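PDB 1JY5: CalsepRRP from Calystegia sepium, which is a ribonuclease-like protein of the RNase T2 family, whose active members cleave RNA, but may itself lack that activity. Local coordinates for residues Phe5-Ala11 and Gly44-Asp50; Phe40-Leu45 and Thr123-Tyr127; Leu98-Trp102 and Asn115-Phe120. One frame throughout, in Å; residues are numbered along the deposited sequence.

Interaction 1. Residues Phe5-Ala11 and Gly44-Asp50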
loop_
_atom_site.group_PDB
_atom_site.type_symbol
_atom_site.label_atom_id
_atom_site.label_comp_id
_atom_site.label_asym_id
_atom_site.label_seq_id
_atom_site.Cartn_x
_atom_site.Cartn_y
_atom_site.Cartn_z
ATOM N N PHE A 5 -2.048 18.744 -0.915
ATOM C CA PHE A 5 -1.595 17.762 0.066
ATOM C C PHE A 5 -0.169 18.064 0.520
ATOM O O PHE A 5 0.592 18.733 -0.182
ATOM C CB PHE A 5 -1.692 16.347 -0.517
ATOM C CG PHE A 5 -0.689 16.055 -1.597
ATOM C CD1 PHE A 5 0.467 15.333 -1.315
ATOM C CD2 PHE A 5 -0.914 16.473 -2.903
ATOM C CE1 PHE A 5 1.387 15.030 -2.322
ATOM C CE2 PHE A 5 -0.001 16.176 -3.918
ATOM C CZ PHE A 5 1.150 15.454 -3.625
ATOM N N ASP A 6 0.194 17.564 1.695
ATOM C CA ASP A 6 1.518 17.822 2.257
ATOM C C ASP A 6 2.568 16.772 1.919
ATOM O O ASP A 6 3.700 17.107 1.573
ATOM C CB ASP A 6 1.402 17.957 3.776
ATOM C CG ASP A 6 0.560 19.142 4.186
ATOM O OD1 ASP A 6 -0.245 19.004 5.132
ATOM O OD2 ASP A 6 0.715 20.219 3.568
ATOM N N TYR A 7 2.193 15.503 2.023
ATOM C CA TYR A 7 3.131 14.431 1.739
ATOM C C TYR A 7 2.403 13.206 1.205
ATOM O O TYR A 7 1.173 13.128 1.235
ATOM C CB TYR A 7 3.901 14.066 3.016
ATOM C CG TYR A 7 3.029 13.422 4.074
ATOM C CD1 TYR A 7 2.860 12.034 4.118
ATOM C CD2 TYR A 7 2.307 14.204 4.980
ATOM C CE1 TYR A 7 1.987 11.441 5.033
ATOM C CE2 TYR A 7 1.431 13.621 5.900
ATOM C CZ TYR A 7 1.272 12.244 5.917
ATOM O OH TYR A 7 0.369 11.676 6.785
ATOM N N PHE A 8 3.188 12.252 0.718
ATOM C CA PHE A 8 2.680 11.007 0.164
ATOM C C PHE A 8 2.841 9.850 1.149
ATOM O O PHE A 8 3.884 9.715 1.799
ATOM C CB PHE A 8 3.469 10.630 -1.097
ATOM C CG PHE A 8 3.016 11.316 -2.351
ATOM C CD1 PHE A 8 3.904 12.091 -3.095
ATOM C CD2 PHE A 8 1.732 11.110 -2.843
ATOM C CE1 PHE A 8 3.521 12.638 -4.318
ATOM C CE2 PHE A 8 1.340 11.650 -4.064
ATOM C CZ PHE A 8 2.234 12.415 -4.802
ATOM N N THR A 9 1.810 9.021 1.274
ATOM C CA THR A 9 1.916 7.829 2.109
ATOM C C THR A 9 1.817 6.647 1.151
ATOM O O THR A 9 0.844 6.533 0.405
ATOM C CB THR A 9 0.767 7.700 3.153
ATOM O OG1 THR A 9 0.996 8.599 4.244
ATOM C CG2 THR A 9 0.686 6.263 3.697
ATOM N N LEU A 10 2.842 5.798 1.121
ATOM C CA LEU A 10 2.775 4.604 0.279
ATOM C C LEU A 10 2.351 3.504 1.249
ATOM O O LEU A 10 3.110 3.136 2.142
ATOM C CB LEU A 10 4.140 4.248 -0.348
ATOM C CG LEU A 10 4.216 2.904 -1.101
ATOM C CD1 LEU A 10 3.258 2.918 -2.278
ATOM C CD2 LEU A 10 5.643 2.620 -1.601
ATOM N N ALA A 11 1.129 3.010 1.097
ATOM C CA ALA A 11 0.636 1.955 1.970
ATOM C C ALA A 11 0.779 0.626 1.249
ATOM O O ALA A 11 0.440 0.507 0.069
ATOM C CB ALA A 11 -0.823 2.210 2.347
ATOM N N GLY A 44 -2.110 1.423 -1.688
ATOM C CA GLY A 44 -2.317 2.697 -2.359
ATOM C C GLY A 44 -1.219 3.728 -2.155
ATOM O O GLY A 44 -0.280 3.497 -1.401
ATOM N N LEU A 45 -1.324 4.855 -2.862
ATOM C CA LEU A 45 -0.380 5.965 -2.722
ATOM C C LEU A 45 -1.330 7.078 -2.324
ATOM O O LEU A 45 -2.159 7.512 -3.123
ATOM C CB LEU A 45 0.311 6.314 -4.049
ATOM C CG LEU A 45 1.253 7.536 -3.981
ATOM C CD1 LEU A 45 2.387 7.284 -2.986
ATOM C CD2 LEU A 45 1.832 7.812 -5.365
ATOM N N TRP A 46 -1.225 7.531 -1.085
ATOM C CA TRP A 46 -2.148 8.542 -0.611
ATOM C C TRP A 46 -1.633 9.965 -0.388
ATOM O O TRP A 46 -0.692 10.178 0.379
ATOM C CB TRP A 46 -2.792 8.070 0.703
ATOM C CG TRP A 46 -3.350 6.664 0.696
ATOM C CD1 TRP A 46 -3.941 6.015 -0.350
ATOM C CD2 TRP A 46 -3.428 5.771 1.819
ATOM N NE1 TRP A 46 -4.385 4.772 0.053
ATOM C CE2 TRP A 46 -4.082 4.597 1.377
ATOM C CE3 TRP A 46 -3.009 5.849 3.156
ATOM C CZ2 TRP A 46 -4.328 3.509 2.221
ATOM C CZ3 TRP A 46 -3.258 4.757 4.001
ATOM C CH2 TRP A 46 -3.911 3.607 3.523
ATOM N N PRO A 47 -2.225 10.954 -1.085
ATOM C CA PRO A 47 -1.775 12.333 -0.864
ATOM C C PRO A 47 -2.370 12.609 0.521
ATOM O O PRO A 47 -3.571 12.407 0.728
ATOM C CB PRO A 47 -2.497 13.120 -1.958
ATOM C CG PRO A 47 -2.628 12.115 -3.070
ATOM C CD PRO A 47 -3.050 10.865 -2.303
ATOM N N ASP A 48 -1.549 13.041 1.469
ATOM C CA ASP A 48 -2.035 13.278 2.828
ATOM C C ASP A 48 -1.692 14.653 3.378
ATOM O O ASP A 48 -0.865 15.369 2.823
ATOM C CB ASP A 48 -1.466 12.218 3.793
ATOM C CG ASP A 48 -2.094 10.841 3.605
ATOM O OD1 ASP A 48 -3.323 10.759 3.380
ATOM O OD2 ASP A 48 -1.362 9.832 3.701
ATOM N N TYR A 49 -2.338 15.002 4.485
ATOM C CA TYR A 49 -2.109 16.267 5.173
ATOM C C TYR A 49 -1.330 15.967 6.455
ATOM O O TYR A 49 -1.529 14.923 7.083
ATOM C CB TYR A 49 -3.436 16.914 5.547
ATOM C CG TYR A 49 -4.215 17.471 4.383
ATOM C CD1 TYR A 49 -5.597 17.319 4.323
ATOM C CD2 TYR A 49 -3.581 18.183 3.361
ATOM C CE1 TYR A 49 -6.336 17.859 3.272
ATOM C CE2 TYR A 49 -4.311 18.730 2.307
ATOM C CZ TYR A 49 -5.687 18.562 2.271
ATOM O OH TYR A 49 -6.423 19.102 1.240
ATOM N N ASP A 50 -0.458 16.889 6.844
ATOM C CA ASP A 50 0.353 16.719 8.043
ATOM C C ASP A 50 -0.462 16.525 9.322
ATOM O O ASP A 50 -0.001 15.865 10.253
ATOM C CB ASP A 50 1.284 17.924 8.236
ATOM C CG ASP A 50 2.336 18.038 7.149
ATOM O OD1 ASP A 50 2.916 16.996 6.771
ATOM O OD2 ASP A 50 2.598 19.173 6.688
HETATM O O HOH W 1 -2.712 12.297 6.992
#

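Interaction 2. Residues Phe40-Leu45 and Thr123-Tyr127. Unlike the reference sequence in segment 123-127: Thr123 (reference Ala).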
loop_
_atom_site.group_PDB
_atom_site.type_symbol
_atom_site.label_atom_id
_atom_site.label_comp_id
_atom_site.label_asym_id
_atom_site.label_seq_id
_atom_site.Cartn_x
_atom_site.Cartn_y
_atom_site.Cartn_z
ATOM N N PHE A 40 4.475 -8.148 0.345
ATOM C CA PHE A 40 3.749 -6.882 0.284
ATOM C C PHE A 40 3.325 -6.502 -1.124
ATOM O O PHE A 40 4.097 -6.642 -2.068
ATOM C CB PHE A 40 4.601 -5.727 0.835
ATOM C CG PHE A 40 4.718 -5.710 2.328
ATOM C CD1 PHE A 40 5.896 -6.111 2.952
ATOM C CD2 PHE A 40 3.649 -5.294 3.112
ATOM C CE1 PHE A 40 6.009 -6.097 4.340
ATOM C CE2 PHE A 40 3.749 -5.277 4.502
ATOM C CZ PHE A 40 4.934 -5.679 5.116
ATOM N N THR A 41 2.086 -6.036 -1.258
ATOM C CA THR A 41 1.580 -5.549 -2.536
ATOM C C THR A 41 1.046 -4.151 -2.246
ATOM O O THR A 41 0.876 -3.765 -1.087
ATOM C CB THR A 41 0.432 -6.419 -3.140
ATOM O OG1 THR A 41 -0.648 -6.519 -2.205
ATOM C CG2 THR A 41 0.942 -7.804 -3.509
ATOM N N ILE A 42 0.777 -3.389 -3.295
ATOM C CA ILE A 42 0.297 -2.025 -3.114
ATOM C C ILE A 42 -1.147 -1.898 -2.653
ATOM O O ILE A 42 -2.061 -2.478 -3.238
ATOM C CB ILE A 42 0.447 -1.203 -4.420
ATOM C CG1 ILE A 42 1.915 -1.212 -4.872
ATOM C CG2 ILE A 42 -0.003 0.238 -4.177
ATOM C CD1 ILE A 42 2.133 -0.656 -6.272
ATOM N N LYS A 43 -1.336 -1.152 -1.575
ATOM C CA LYS A 43 -2.669 -0.866 -1.083
ATOM C C LYS A 43 -3.011 0.445 -1.802
ATOM O O LYS A 43 -4.056 0.566 -2.456
ATOM C CB LYS A 43 -2.658 -0.659 0.430
ATOM C CG LYS A 43 -3.963 -0.136 0.992
ATOM C CD LYS A 43 -5.117 -1.071 0.695
ATOM C CE LYS A 43 -6.401 -0.474 1.227
ATOM N NZ LYS A 43 -7.582 -1.324 0.938
ATOM N N GLY A 44 -2.110 1.423 -1.688
ATOM C CA GLY A 44 -2.317 2.697 -2.359
ATOM C C GLY A 44 -1.219 3.728 -2.155
ATOM O O GLY A 44 -0.280 3.497 -1.401
ATOM N N LEU A 45 -1.324 4.855 -2.862
ATOM C CA LEU A 45 -0.380 5.965 -2.722
ATOM C C LEU A 45 -1.330 7.078 -2.324
ATOM O O LEU A 45 -2.159 7.512 -3.123
ATOM C CB LEU A 45 0.311 6.314 -4.049
ATOM C CG LEU A 45 1.253 7.536 -3.981
ATOM C CD1 LEU A 45 2.387 7.284 -2.986
ATOM C CD2 LEU A 45 1.832 7.812 -5.365
ATOM N N THR A 123 3.566 5.165 -8.418
ATOM C CA THR A 123 3.374 4.321 -7.249
ATOM C C THR A 123 4.162 3.028 -7.435
ATOM O O THR A 123 4.817 2.545 -6.509
ATOM C CB THR A 123 1.893 3.975 -7.036
ATOM O OG1 THR A 123 1.140 5.184 -6.892
ATOM C CG2 THR A 123 1.714 3.140 -5.770
ATOM N N LEU A 124 4.096 2.463 -8.636
ATOM C CA LEU A 124 4.830 1.235 -8.925
ATOM C C LEU A 124 6.334 1.485 -8.814
ATOM O O LEU A 124 7.069 0.659 -8.275
ATOM C CB LEU A 124 4.477 0.717 -10.328
ATOM C CG LEU A 124 3.200 -0.134 -10.427
ATOM C CD1 LEU A 124 2.104 0.453 -9.544
ATOM C CD2 LEU A 124 2.742 -0.197 -11.877
ATOM N N MET A 125 6.787 2.632 -9.313
ATOM C CA MET A 125 8.203 2.975 -9.255
ATOM C C MET A 125 8.711 2.941 -7.824
ATOM O O MET A 125 9.722 2.310 -7.538
ATOM C CB MET A 125 8.444 4.367 -9.841
ATOM C CG MET A 125 9.911 4.792 -9.878
ATOM S SD MET A 125 10.088 6.503 -10.451
ATOM C CE MET A 125 9.588 7.371 -8.954
ATOM N N LEU A 126 8.013 3.634 -6.928
ATOM C CA LEU A 126 8.406 3.670 -5.523
ATOM C C LEU A 126 8.341 2.263 -4.929
ATOM O O LEU A 126 9.228 1.854 -4.176
ATOM C CB LEU A 126 7.487 4.622 -4.743
ATOM C CG LEU A 126 7.556 6.113 -5.125
ATOM C CD1 LEU A 126 6.467 6.893 -4.403
ATOM C CD2 LEU A 126 8.934 6.670 -4.770
ATOM N N TYR A 127 7.292 1.523 -5.284
ATOM C CA TYR A 127 7.107 0.157 -4.801
ATOM C C TYR A 127 8.271 -0.748 -5.197
ATOM O O TYR A 127 8.731 -1.559 -4.397
ATOM C CB TYR A 127 5.808 -0.428 -5.361
ATOM C CG TYR A 127 5.626 -1.907 -5.083
ATOM C CD1 TYR A 127 5.152 -2.358 -3.849
ATOM C CD2 TYR A 127 5.920 -2.855 -6.061
ATOM C CE1 TYR A 127 4.967 -3.723 -3.600
ATOM C CE2 TYR A 127 5.744 -4.218 -5.825
ATOM C CZ TYR A 127 5.264 -4.643 -4.594
ATOM O OH TYR A 127 5.056 -5.989 -4.377
#

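Interaction 3. Residues Leu98-Trp102 and Asn115-Phe120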
loop_
_atom_site.group_PDB
_atom_site.type_symbol
_atom_site.label_atom_id
_atom_site.label_comp_id
_atom_site.label_asym_id
_atom_site.label_seq_id
_atom_site.Cartn_x
_atom_site.Cartn_y
_atom_site.Cartn_z
ATOM N N LEU A 98 -8.243 -0.379 -8.372
ATOM C CA LEU A 98 -7.572 0.710 -9.074
ATOM C C LEU A 98 -8.525 1.894 -9.249
ATOM O O LEU A 98 -8.151 3.036 -8.995
ATOM C CB LEU A 98 -7.080 0.240 -10.450
ATOM C CG LEU A 98 -6.224 -1.034 -10.489
ATOM C CD1 LEU A 98 -5.802 -1.334 -11.931
ATOM C CD2 LEU A 98 -4.984 -0.859 -9.604
ATOM N N ALA A 99 -9.753 1.625 -9.689
ATOM C CA ALA A 99 -10.731 2.689 -9.881
ATOM C C ALA A 99 -11.028 3.345 -8.531
ATOM O O ALA A 99 -11.220 4.563 -8.441
ATOM C CB ALA A 99 -12.016 2.130 -10.492
ATOM N N TYR A 100 -11.043 2.527 -7.484
ATOM C CA TYR A 100 -11.302 3.002 -6.121
ATOM C C TYR A 100 -10.208 3.968 -5.629
ATOM O O TYR A 100 -10.503 5.071 -5.162
ATOM C CB TYR A 100 -11.399 1.800 -5.167
ATOM C CG TYR A 100 -11.479 2.152 -3.695
ATOM C CD1 TYR A 100 -12.703 2.323 -3.059
ATOM C CD2 TYR A 100 -10.323 2.291 -2.938
ATOM C CE1 TYR A 100 -12.773 2.620 -1.698
ATOM C CE2 TYR A 100 -10.378 2.591 -1.583
ATOM C CZ TYR A 100 -11.599 2.753 -0.966
ATOM O OH TYR A 100 -11.638 3.037 0.390
ATOM N N GLU A 101 -8.949 3.545 -5.736
ATOM C CA GLU A 101 -7.824 4.364 -5.297
ATOM C C GLU A 101 -7.650 5.612 -6.158
ATOM O O GLU A 101 -7.255 6.665 -5.660
ATOM C CB GLU A 101 -6.532 3.538 -5.301
ATOM C CG GLU A 101 -6.521 2.406 -4.274
ATOM C CD GLU A 101 -6.545 2.912 -2.838
ATOM O OE1 GLU A 101 -7.047 2.187 -1.951
ATOM O OE2 GLU A 101 -6.048 4.032 -2.585
ATOM N N TRP A 102 -7.932 5.499 -7.451
ATOM C CA TRP A 102 -7.800 6.659 -8.320
ATOM C C TRP A 102 -8.822 7.722 -7.931
ATOM O O TRP A 102 -8.475 8.875 -7.704
ATOM C CB TRP A 102 -8.033 6.297 -9.783
ATOM C CG TRP A 102 -8.210 7.534 -10.588
ATOM C CD1 TRP A 102 -9.366 7.990 -11.152
ATOM C CD2 TRP A 102 -7.218 8.538 -10.830
ATOM N NE1 TRP A 102 -9.155 9.223 -11.728
ATOM C CE2 TRP A 102 -7.844 9.580 -11.542
ATOM C CE3 TRP A 102 -5.859 8.659 -10.505
ATOM C CZ2 TRP A 102 -7.158 10.733 -11.944
ATOM C CZ3 TRP A 102 -5.174 9.808 -10.903
ATOM C CH2 TRP A 102 -5.831 10.830 -11.617
ATOM N N ASN A 115 -1.777 13.046 -14.077
ATOM C CA ASN A 115 -2.812 12.191 -14.650
ATOM C C ASN A 115 -2.724 10.791 -14.060
ATOM O O ASN A 115 -1.808 10.491 -13.301
ATOM C CB ASN A 115 -2.680 12.146 -16.181
ATOM C CG ASN A 115 -1.330 11.625 -16.640
ATOM O OD1 ASN A 115 -0.863 10.590 -16.166
ATOM N ND2 ASN A 115 -0.705 12.332 -17.582
ATOM N N GLN A 116 -3.698 9.956 -14.401
ATOM C CA GLN A 116 -3.787 8.580 -13.918
ATOM C C GLN A 116 -2.562 7.737 -14.154
ATOM O O GLN A 116 -2.138 6.989 -13.273
ATOM C CB GLN A 116 -4.939 7.868 -14.592
ATOM C CG GLN A 116 -6.253 8.474 -14.331
ATOM C CD GLN A 116 -7.312 7.858 -15.196
ATOM O OE1 GLN A 116 -7.485 6.639 -15.215
ATOM N NE2 GLN A 116 -8.033 8.695 -15.922
ATOM N N TYR A 117 -2.022 7.820 -15.365
ATOM C CA TYR A 117 -0.849 7.037 -15.700
ATOM C C TYR A 117 0.305 7.415 -14.798
ATOM O O TYR A 117 1.012 6.544 -14.286
ATOM C CB TYR A 117 -0.419 7.247 -17.150
ATOM C CG TYR A 117 0.789 6.409 -17.490
ATOM C CD1 TYR A 117 0.647 5.066 -17.852
ATOM C CD2 TYR A 117 2.083 6.920 -17.346
ATOM C CE1 TYR A 117 1.763 4.251 -18.055
ATOM C CE2 TYR A 117 3.208 6.109 -17.544
ATOM C CZ TYR A 117 3.035 4.773 -17.896
ATOM O OH TYR A 117 4.127 3.946 -18.069
ATOM N N GLU A 118 0.514 8.714 -14.612
ATOM C CA GLU A 118 1.610 9.158 -13.760
ATOM C C GLU A 118 1.355 8.709 -12.328
ATOM O O GLU A 118 2.281 8.309 -11.623
ATOM C CB GLU A 118 1.774 10.683 -13.839
ATOM C CG GLU A 118 1.992 11.170 -15.273
ATOM C CD GLU A 118 2.421 12.626 -15.379
ATOM O OE1 GLU A 118 2.256 13.382 -14.403
ATOM O OE2 GLU A 118 2.915 13.014 -16.456
ATOM N N TYR A 119 0.097 8.756 -11.900
ATOM C CA TYR A 119 -0.220 8.329 -10.540
ATOM C C TYR A 119 0.140 6.855 -10.312
ATOM O O TYR A 119 0.908 6.531 -9.402
ATOM C CB TYR A 119 -1.706 8.544 -10.236
ATOM C CG TYR A 119 -2.136 7.933 -8.913
ATOM C CD1 TYR A 119 -1.761 8.510 -7.695
ATOM C CD2 TYR A 119 -2.890 6.761 -8.885
ATOM C CE1 TYR A 119 -2.132 7.929 -6.479
ATOM C CE2 TYR A 119 -3.262 6.171 -7.682
ATOM C CZ TYR A 119 -2.880 6.760 -6.483
ATOM O OH TYR A 119 -3.244 6.175 -5.297
ATOM N N PHE A 120 -0.402 5.964 -11.142
ATOM C CA PHE A 120 -0.143 4.535 -10.985
ATOM C C PHE A 120 1.305 4.099 -11.255
ATOM O O PHE A 120 1.852 3.264 -10.525
ATOM C CB PHE A 120 -1.114 3.714 -11.851
ATOM C CG PHE A 120 -2.535 3.717 -11.340
ATOM C CD1 PHE A 120 -3.493 4.563 -11.893
ATOM C CD2 PHE A 120 -2.904 2.898 -10.275
ATOM C CE1 PHE A 120 -4.800 4.598 -11.388
ATOM C CE2 PHE A 120 -4.207 2.925 -9.764
ATOM C CZ PHE A 120 -5.156 3.778 -10.322
#

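Interaction 1. Residues Phe5-Ala11 and Gly44-Asp50
Strands 7-11 and 44-48 are antiparallel neighbours in the central sheet of the RNase T2 fold; the latter carries Gly44-Leu45-Trp46-Pro47, part of the family's first conserved sequence motif. Backbone hydrogen bonds set the register: Thr9 pairs with Trp46 in both directions (Thr9 N to Trp46 O 2.9 Å, Trp46 N to Thr9 O 2.7 Å), and Tyr7 and Ala11 do likewise with Asp48 and Gly44. A classic beta bulge closes the ladder, since Asp6 N (2.7 Å) and Tyr7 N (3.2 Å) share Asp48 O. Apolar contacts join Phe8 CD2 to Leu45 CG (3.8 Å) on one face. On the other face, Ala11 CB sits over the Trp46 six-membered ring and Asp48 CB over the Tyr7 ring, both CH-pi contacts. An ideal CB on Gly44 would clash with Trp46 NE1. Side-chain hydrogen bonds complete the pairing: Asp6 OD1, also salt-bridged to Lys3, accepts from Asp50 N at 2.7 Å, while Thr9 OG1 donates to Asp48 OD2 at 2.7 Å.

Interaction 2. Residues Phe40-Leu45 and Thr123-Tyr127
In this alpha+beta RNase T2 fold, helix 116-129 lies across the central antiparallel sheet, and here its segment 123-127 crosses strand 40-45 at 121°, with the axes 9.4 Å apart at closest approach. The strand carries a classic beta bulge, Lys43 and Gly44 both facing Ala11. Lys43 is turned to the solvent and plays no part in the helix contact, leaving Ile42 and Leu45 as the chief apolar residues offered to the helix. Ile42, in the mt rotamer, spreads its branches over three helix residues: CG2 meets Thr123 CG2 at 3.7 Å, CG1 lies 3.6 Å from Tyr127 CD1, and CD1 reaches Leu124 CD1 at 3.5 Å. That last contact depends on Leu124, whose CA-to-CB bond points away from the strand but whose chi1 of -84° and chi2 of 40° bring the end of the chain back. Leu45, tp, splits its methyl groups: CD1 approaches Leu126 CD1 at 4.3 Å, while CD2 touches Thr123 OG1 at 3.1 Å. With chi1 at m, Thr123 holds CG2 toward Ile42, and its OG1 is bonded to Tyr119 O one turn back in the helix. Leu10 of the adjacent strand also packs on Thr123, and Trp79 touches both Thr123 and Ile42. Tyr127 adopts chi1 t, which lays its long side chain back along the strand, past Ile42 and toward the strand's start. There its hydroxyl donates to the backbone, Tyr127 OH to Phe40 O, at 2.6 Å.

Interaction 3. Residues Leu98-Trp102 and Asn115-Phe120
Trp102 gives up more surface than any other residue here, 117 Å², because its t rotamer swings the indole from the side of helix 97-106 onto the first turn of helix 116-129. Gln116 CG lies almost squarely over the indole, 3.4 Å from the centroid of the six-membered ring and 11° off its normal, a close CH-pi contact. Trp102 NE1 is satisfied by Ala61 O. The contact joins two helices of the RNase T2 fold: segment 98-102 holds Glu101 and Trp102 of the family's second conserved motif, and the two short helix segments cross at 101° with axes no closer than 11.6 Å, so large side chains must fill the gap. Phe120 fills it on the side of Leu98. Its ring edge comes to 3.4 Å between Phe120 CZ and Leu98 O, to 3.9 Å between CZ and Trp102 CB, and its CE2 lies 3.9 Å from Leu98 CD2. Tyr119 receives the edge of Trp102 in an offset edge-to-face pair, centroids 5.8 Å apart and planes at 63°, while its hydroxyl bonds to Leu45 O. At the helix start, Asn115 is the N-cap, its OD1 accepting from Glu118 N at 2.8 Å.

The three contacts touch pairwise, their centres 11 to 14 Å apart, and are joined largely by probable hydrogen bonds. Interactions 1 and 2 share Gly44 and Leu45, and Ala11 O lies 2.9 Å from Lys43 N, a probable hydrogen bond. Helix 116-129 serves interactions 2 and 3; Tyr119 OH, 2.8 Å from Leu45 O, ties it to the sheet. Glu101 OE2, 3.2 Å from Trp46 NE1, connects helix 97-106 to the same strand, and Trp46 stacks with His105. The two conserved family motifs thus converge, as around the catalytic cleft of active RNase T2 enzymes. Lys43 occupies the position where those enzymes carry a histidine, consistent with an altered or absent activity here.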